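Side-chain contact in RimK domain protein ATP-grasp (PDB 5I47), which probably binds ATP and a metal ion and, as in other RimK-like ATP-grasp enzymes, may ligate an amino acid to a carboxylate substrate: residues M93-L96 / R97-L101. Numbering follows the deposited sequence.
Sequences MALL and RHLIL
The backbone N of Leu99 reaches back one turn to the O of Leu95 at 2.9 Å, the shortest of four successive i to i+4 bonds that make helix 92-101 a compact worked example of how residues four apart come together on the same flank of a helix. The N-H of Leu99 points almost straight at its acceptor (163°), and Arg97, His98 and Ile100 repeat the pattern to Met93, Ala94 and Leu96. Leucine pairs with leucine on one flank: CD1 of Leu99 comes to 3.9 Å from CG of Leu95, while CG of Leu99 rests 3.3 Å from the same O of Leu95 that its own amide binds. The two side chains meet at a slant and pack on strand 246-253, Leu95 on Val251 and Leu99 on Val248. On another flank, Leu96 CD1 and Ile100 CD1 meet at 3.9 Å. The torsions explain the meeting: Leu96 carries CG anti to its N (chi1 174°), whereas Ile100 sets CG1 beside its own N (chi1 -69°), which turns CD1 back toward the preceding turn. Both side chains also touch Val106 and Pro44 of the second subunit. An alanine in place of Leu96 would probably leave CD1 of Ile100 without its methyl partner and open a gap beside Val106 and Pro44 of the second subunit. Next to it the selenomethionine Met93 runs alongside Arg97, its bent chain bringing CE to 4.1 Å from Arg97 CB; farther out, CD2 of Leu101 sits 3.9 Å above the guanidinium plane, over its centre. The four carbonyls of 93-96 are thus satisfied within the helix, and the side chains serve two different neighbours: Leu95 and Leu99 meet strand 246-253 of their own chain, while Met93, Leu96, Arg97 and Ile100 also reach the second subunit.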
loop_
_atom_site.group_PDB
_atom_site.type_symbol
_atom_site.label_atom_id
_atom_site.label_comp_id
_atom_site.label_asym_id
_atom_site.label_seq_id
_atom_site.Cartn_x
_atom_site.Cartn_y
_atom_site.Cartn_z
HETATM N N MSE B 93 3.434 8.103 2.937
HETATM C CA MSE B 93 2.781 8.249 4.230
HETATM C C MSE B 93 3.563 7.536 5.330
HETATM O O MSE B 93 3.787 8.094 6.408
HETATM C CB MSE B 93 1.353 7.708 4.171
HETATM C CG MSE B 93 0.615 7.785 5.491
HETATM SE SE MSE B 93 0.245 9.627 6.029
HETATM C CE MSE B 93 1.379 9.765 7.619
ATOM N N ALA B 94 3.974 6.295 5.057
ATOM C CA ALA B 94 4.737 5.548 6.055
ATOM C C ALA B 94 6.104 6.179 6.282
ATOM O O ALA B 94 6.578 6.251 7.423
ATOM C CB ALA B 94 4.878 4.085 5.630
ATOM N N LEU B 95 6.748 6.648 5.209
ATOM C CA LEU B 95 8.020 7.352 5.350
ATOM C C LEU B 95 7.849 8.632 6.152
ATOM O O LEU B 95 8.675 8.950 7.016
ATOM C CB LEU B 95 8.600 7.663 3.975
ATOM C CG LEU B 95 9.900 8.473 3.953
ATOM C CD1 LEU B 95 11.026 7.716 4.643
ATOM C CD2 LEU B 95 10.284 8.823 2.522
ATOM N N LEU B 96 6.769 9.373 5.889
ATOM C CA LEU B 96 6.521 10.618 6.606
ATOM C C LEU B 96 6.358 10.372 8.102
ATOM O O LEU B 96 6.954 11.073 8.927
ATOM C CB LEU B 96 5.285 11.310 6.034
ATOM C CG LEU B 96 4.810 12.562 6.773
ATOM C CD1 LEU B 96 5.919 13.613 6.807
ATOM C CD2 LEU B 96 3.542 13.116 6.123
ATOM N N ARG B 97 5.548 9.381 8.478
ATOM C CA ARG B 97 5.371 9.112 9.900
ATOM C C ARG B 97 6.658 8.595 10.534
ATOM O O ARG B 97 6.934 8.892 11.701
ATOM C CB ARG B 97 4.220 8.124 10.114
ATOM C CG ARG B 97 3.878 7.837 11.586
ATOM C CD ARG B 97 3.558 9.105 12.391
ATOM N NE ARG B 97 3.106 8.789 13.747
ATOM C CZ ARG B 97 3.004 9.677 14.733
ATOM N NH1 ARG B 97 2.586 9.297 15.936
ATOM N NH2 ARG B 97 3.331 10.944 14.523
ATOM N N HIS B 98 7.467 7.848 9.775
ATOM C CA HIS B 98 8.720 7.330 10.315
ATOM C C HIS B 98 9.721 8.446 10.578
ATOM O O HIS B 98 10.392 8.452 11.617
ATOM C CB HIS B 98 9.308 6.299 9.352
ATOM C CG HIS B 98 10.309 5.384 9.983
ATOM N ND1 HIS B 98 11.636 5.726 10.143
ATOM C CD2 HIS B 98 10.177 4.137 10.496
ATOM C CE1 HIS B 98 12.277 4.730 10.727
ATOM N NE2 HIS B 98 11.415 3.753 10.952
ATOM N N LEU B 99 9.840 9.399 9.647
ATOM C CA LEU B 99 10.765 10.514 9.839
ATOM C C LEU B 99 10.316 11.415 10.984
ATOM O O LEU B 99 11.146 11.913 11.752
ATOM C CB LEU B 99 10.894 11.312 8.540
ATOM C CG LEU B 99 11.507 10.549 7.363
ATOM C CD1 LEU B 99 11.384 11.349 6.085
ATOM C CD2 LEU B 99 12.970 10.191 7.633
ATOM N N ILE B 100 9.005 11.631 11.118
ATOM C CA ILE B 100 8.490 12.435 12.223
ATOM C C ILE B 100 8.830 11.786 13.559
ATOM O O ILE B 100 9.336 12.443 14.477
ATOM C CB ILE B 100 6.973 12.649 12.069
ATOM C CG1 ILE B 100 6.682 13.557 10.868
ATOM C CG2 ILE B 100 6.375 13.214 13.350
ATOM C CD1 ILE B 100 5.218 13.867 10.679
ATOM N N LEU B 101 8.553 10.485 13.694
ATOM C CA LEU B 101 8.876 9.785 14.934
ATOM C C LEU B 101 10.375 9.755 15.206
ATOM O O LEU B 101 10.777 9.638 16.366
ATOM C CB LEU B 101 8.322 8.359 14.898
ATOM C CG LEU B 101 6.810 8.236 15.074
ATOM C CD1 LEU B 101 6.349 6.839 14.739
ATOM C CD2 LEU B 101 6.407 8.600 16.493
#